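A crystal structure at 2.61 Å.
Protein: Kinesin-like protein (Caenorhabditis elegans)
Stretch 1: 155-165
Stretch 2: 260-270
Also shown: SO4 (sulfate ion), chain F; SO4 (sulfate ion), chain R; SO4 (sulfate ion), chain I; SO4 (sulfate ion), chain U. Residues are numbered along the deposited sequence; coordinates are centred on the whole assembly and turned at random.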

# COMPACT_ATOMS: atom_id res chain seq x y z
N ASN A 155 21.39 -9.01 -5.63
CA ASN A 155 22.39 -8.07 -5.13
C ASN A 155 21.87 -7.30 -3.91
O ASN A 155 22.13 -6.11 -3.74
CB ASN A 155 22.85 -7.10 -6.21
CG ASN A 155 23.49 -7.79 -7.39
OD1 ASN A 155 23.91 -8.95 -7.29
ND2 ASN A 155 23.58 -7.09 -8.52
N ARG A 156 21.11 -7.99 -3.07
CA ARG A 156 20.67 -7.40 -1.81
C ARG A 156 21.87 -7.34 -0.86
O ARG A 156 22.49 -8.36 -0.58
CB ARG A 156 19.56 -8.25 -1.18
CG ARG A 156 18.63 -7.47 -0.27
CD ARG A 156 17.88 -8.40 0.67
NE ARG A 156 18.79 -8.86 1.72
CZ ARG A 156 19.28 -10.09 1.82
NH1 ARG A 156 18.97 -11.03 0.94
NH2 ARG A 156 20.11 -10.36 2.82
N VAL A 157 22.20 -6.15 -0.39
CA VAL A 157 23.38 -6.02 0.47
C VAL A 157 23.05 -6.19 1.94
O VAL A 157 21.88 -6.19 2.33
CB VAL A 157 24.11 -4.68 0.25
CG1 VAL A 157 24.94 -4.78 -0.95
CG2 VAL A 157 23.10 -3.54 0.11
N GLU A 158 24.08 -6.31 2.76
CA GLU A 158 23.91 -6.34 4.19
C GLU A 158 23.39 -4.99 4.68
O GLU A 158 23.40 -3.98 3.96
CB GLU A 158 25.23 -6.66 4.89
CG GLU A 158 25.86 -7.97 4.43
CD GLU A 158 27.31 -8.10 4.86
OE1 GLU A 158 28.03 -7.07 4.93
OE2 GLU A 158 27.73 -9.24 5.14
N LYS A 159 22.95 -4.99 5.93
CA LYS A 159 22.35 -3.81 6.53
C LYS A 159 23.41 -2.74 6.80
O LYS A 159 24.61 -3.01 6.85
CB LYS A 159 21.65 -4.17 7.84
CG LYS A 159 20.42 -5.04 7.67
CD LYS A 159 19.80 -5.29 9.03
CE LYS A 159 18.53 -6.11 8.94
NZ LYS A 159 17.94 -6.33 10.29
N CYS A 160 22.92 -1.50 6.94
CA CYS A 160 23.70 -0.34 7.35
C CYS A 160 24.71 0.11 6.30
O CYS A 160 25.56 0.96 6.60
CB CYS A 160 24.39 -0.57 8.69
SG CYS A 160 23.29 -1.26 9.95
N ILE A 161 24.65 -0.43 5.09
CA ILE A 161 25.39 0.16 3.98
C ILE A 161 24.63 1.36 3.44
O ILE A 161 25.09 2.51 3.53
CB ILE A 161 25.66 -0.89 2.88
CG1 ILE A 161 26.52 -2.03 3.43
CG2 ILE A 161 26.36 -0.26 1.70
CD1 ILE A 161 26.48 -3.29 2.60
N PHE A 162 23.43 1.13 2.90
CA PHE A 162 22.47 2.20 2.75
C PHE A 162 21.90 2.55 4.12
O PHE A 162 21.81 1.70 5.00
CB PHE A 162 21.32 1.79 1.83
CG PHE A 162 21.73 1.48 0.42
CD1 PHE A 162 21.88 2.50 -0.51
CD2 PHE A 162 21.91 0.17 0.00
CE1 PHE A 162 22.22 2.22 -1.82
CE2 PHE A 162 22.25 -0.11 -1.30
CZ PHE A 162 22.41 0.91 -2.21
N TYR A 163 21.52 3.82 4.30
CA TYR A 163 20.86 4.21 5.53
C TYR A 163 20.10 5.51 5.31
O TYR A 163 20.55 6.38 4.55
CB TYR A 163 21.86 4.35 6.69
CG TYR A 163 22.91 5.44 6.52
CD1 TYR A 163 24.07 5.22 5.79
CD2 TYR A 163 22.75 6.68 7.14
CE1 TYR A 163 25.03 6.21 5.65
CE2 TYR A 163 23.70 7.67 7.01
CZ TYR A 163 24.84 7.43 6.27
OH TYR A 163 25.78 8.42 6.13
N PRO A 164 18.95 5.68 5.96
CA PRO A 164 18.14 6.89 5.76
C PRO A 164 18.83 8.14 6.27
O PRO A 164 19.48 8.13 7.31
CB PRO A 164 16.87 6.61 6.57
CG PRO A 164 16.91 5.15 6.90
CD PRO A 164 18.34 4.77 6.94
N SER A 165 18.68 9.23 5.52
CA SER A 165 19.27 10.51 5.89
C SER A 165 18.21 11.60 5.76
O SER A 165 17.08 11.36 5.33
CB SER A 165 20.50 10.82 5.05
OG SER A 165 20.16 10.90 3.67
S SO4 F . 22.44 -8.28 7.60
O1 SO4 F . 23.52 -9.09 8.16
O2 SO4 F . 21.85 -8.96 6.45
O3 SO4 F . 21.42 -8.08 8.63
O4 SO4 F . 22.99 -7.00 7.17
S SO4 R . 15.07 7.09 10.36
O1 SO4 R . 15.87 5.89 10.57
O2 SO4 R . 14.26 6.93 9.15
O3 SO4 R . 14.19 7.31 11.51
O4 SO4 R . 15.95 8.25 10.20
S SO4 I . 16.99 0.49 10.76
O1 SO4 I . 18.40 0.15 10.90
O2 SO4 I . 16.26 -0.69 10.33
O3 SO4 I . 16.47 0.92 12.06
O4 SO4 I . 16.84 1.56 9.78
S SO4 U . 11.73 -1.04 14.67
O1 SO4 U . 12.59 -2.21 14.84
O2 SO4 U . 10.51 -1.43 13.97
O3 SO4 U . 11.40 -0.47 15.97
O4 SO4 U . 12.43 -0.03 13.88
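Stretch 2 (260-270) KDVEVSSSEEA

A carboxylate buried beside a turn can satisfy polar groups that the turn leaves unpaired, and the packing of 260-270 on 155-165 is a worked example. Stretch 2 passes in extended form through D261 to V264, then enters a helix at S267. The pairing runs antiparallel: the CA atoms of P164 and D261 lie 6.5 Å apart, those of K159 and E263 6.9 Å. No backbone-to-backbone hydrogen bond joins the two, so side chains and water do the work.

E158 to I161 form a type II turn, and E263, its CA-to-CB bond directed toward stretch 1, reaches it with an extended side chain. C160 N donates to E263 OE2 at 2.9 Å, nearly linearly. One water donates to E263 OE1 and E158 O (2.7 and 2.6 Å) and accepts from I161 N (2.9 Å); a second donates to E263 OE2 and F162 O (2.7 and 2.6 Å).

K159, fully extended beyond chi1, places NZ 2.5 Å from E269 OE1, a short salt bridge. E269 OE2 accepts from S265 N (2.7 Å), while S266, at the N-cap, caps the helix by accepting from E269 N at OG (3.0 Å). K159 N donates to O4 of the chain F sulfate in a very short hydrogen bond of 2.4 Å. At the other end, P164 CG rests 3.7 Å from D261 CB.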

# COMPACT_ATOMS: atom_id res chain seq x y z
N LYS A 260 9.97 6.59 10.44
CA LYS A 260 11.17 5.77 10.49
C LYS A 260 11.22 4.83 9.28
O LYS A 260 10.26 4.09 9.03
CB LYS A 260 11.19 4.97 11.80
CG LYS A 260 12.54 4.46 12.23
CD LYS A 260 12.43 3.72 13.54
CE LYS A 260 13.71 2.97 13.88
NZ LYS A 260 13.56 2.19 15.13
N ASP A 261 12.32 4.88 8.54
CA ASP A 261 12.57 3.93 7.45
C ASP A 261 13.35 2.76 8.04
O ASP A 261 14.50 2.92 8.46
CB ASP A 261 13.35 4.58 6.31
CG ASP A 261 12.54 5.63 5.57
OD1 ASP A 261 12.53 6.80 6.00
OD2 ASP A 261 11.94 5.28 4.53
N VAL A 262 12.72 1.59 8.09
CA VAL A 262 13.26 0.42 8.78
C VAL A 262 13.82 -0.54 7.74
O VAL A 262 13.08 -1.01 6.86
CB VAL A 262 12.20 -0.26 9.65
CG1 VAL A 262 12.78 -1.51 10.30
CG2 VAL A 262 11.66 0.70 10.71
N GLU A 263 15.11 -0.84 7.84
CA GLU A 263 15.75 -1.76 6.90
C GLU A 263 15.40 -3.19 7.25
O GLU A 263 15.48 -3.60 8.41
CB GLU A 263 17.26 -1.57 6.90
CG GLU A 263 17.94 -2.34 5.78
CD GLU A 263 19.40 -1.96 5.63
OE1 GLU A 263 19.94 -2.15 4.53
OE2 GLU A 263 19.99 -1.46 6.62
N VAL A 264 14.98 -3.95 6.24
CA VAL A 264 14.58 -5.34 6.39
C VAL A 264 15.35 -6.17 5.37
O VAL A 264 15.49 -5.76 4.21
CB VAL A 264 13.06 -5.51 6.23
CG1 VAL A 264 12.35 -4.98 7.46
CG2 VAL A 264 12.56 -4.78 4.99
N SER A 265 15.87 -7.31 5.82
CA SER A 265 16.68 -8.17 4.98
C SER A 265 15.91 -9.34 4.39
O SER A 265 16.44 -10.04 3.52
CB SER A 265 17.88 -8.71 5.78
OG SER A 265 18.79 -7.67 6.08
N SER A 266 14.68 -9.58 4.84
CA SER A 266 13.92 -10.72 4.35
C SER A 266 12.43 -10.44 4.48
O SER A 266 12.00 -9.58 5.25
CB SER A 266 14.30 -12.00 5.10
OG SER A 266 13.85 -11.96 6.44
N SER A 267 11.65 -11.20 3.70
CA SER A 267 10.19 -11.16 3.81
C SER A 267 9.77 -11.42 5.25
O SER A 267 8.86 -10.77 5.77
CB SER A 267 9.57 -12.21 2.88
OG SER A 267 8.17 -12.06 2.80
N GLU A 268 10.45 -12.36 5.90
CA GLU A 268 10.20 -12.66 7.30
C GLU A 268 10.45 -11.45 8.20
O GLU A 268 9.60 -11.10 9.02
CB GLU A 268 11.09 -13.83 7.72
CG GLU A 268 10.92 -14.23 9.15
CD GLU A 268 9.51 -14.64 9.47
OE1 GLU A 268 8.81 -15.20 8.59
OE2 GLU A 268 9.08 -14.41 10.62
N GLU A 269 11.60 -10.79 8.03
CA GLU A 269 11.90 -9.64 8.87
C GLU A 269 10.92 -8.50 8.61
O GLU A 269 10.51 -7.79 9.54
CB GLU A 269 13.35 -9.19 8.64
CG GLU A 269 13.79 -8.02 9.49
CD GLU A 269 15.30 -7.88 9.54
OE1 GLU A 269 15.85 -7.74 10.65
OE2 GLU A 269 15.94 -7.92 8.46
N ALA A 270 10.52 -8.31 7.35
CA ALA A 270 9.57 -7.25 7.01
C ALA A 270 8.23 -7.49 7.68
O ALA A 270 7.58 -6.55 8.15
CB ALA A 270 9.40 -7.16 5.49
O HOH W 1 22.43 -1.63 3.60
O HOH W 2 20.21 1.16 7.00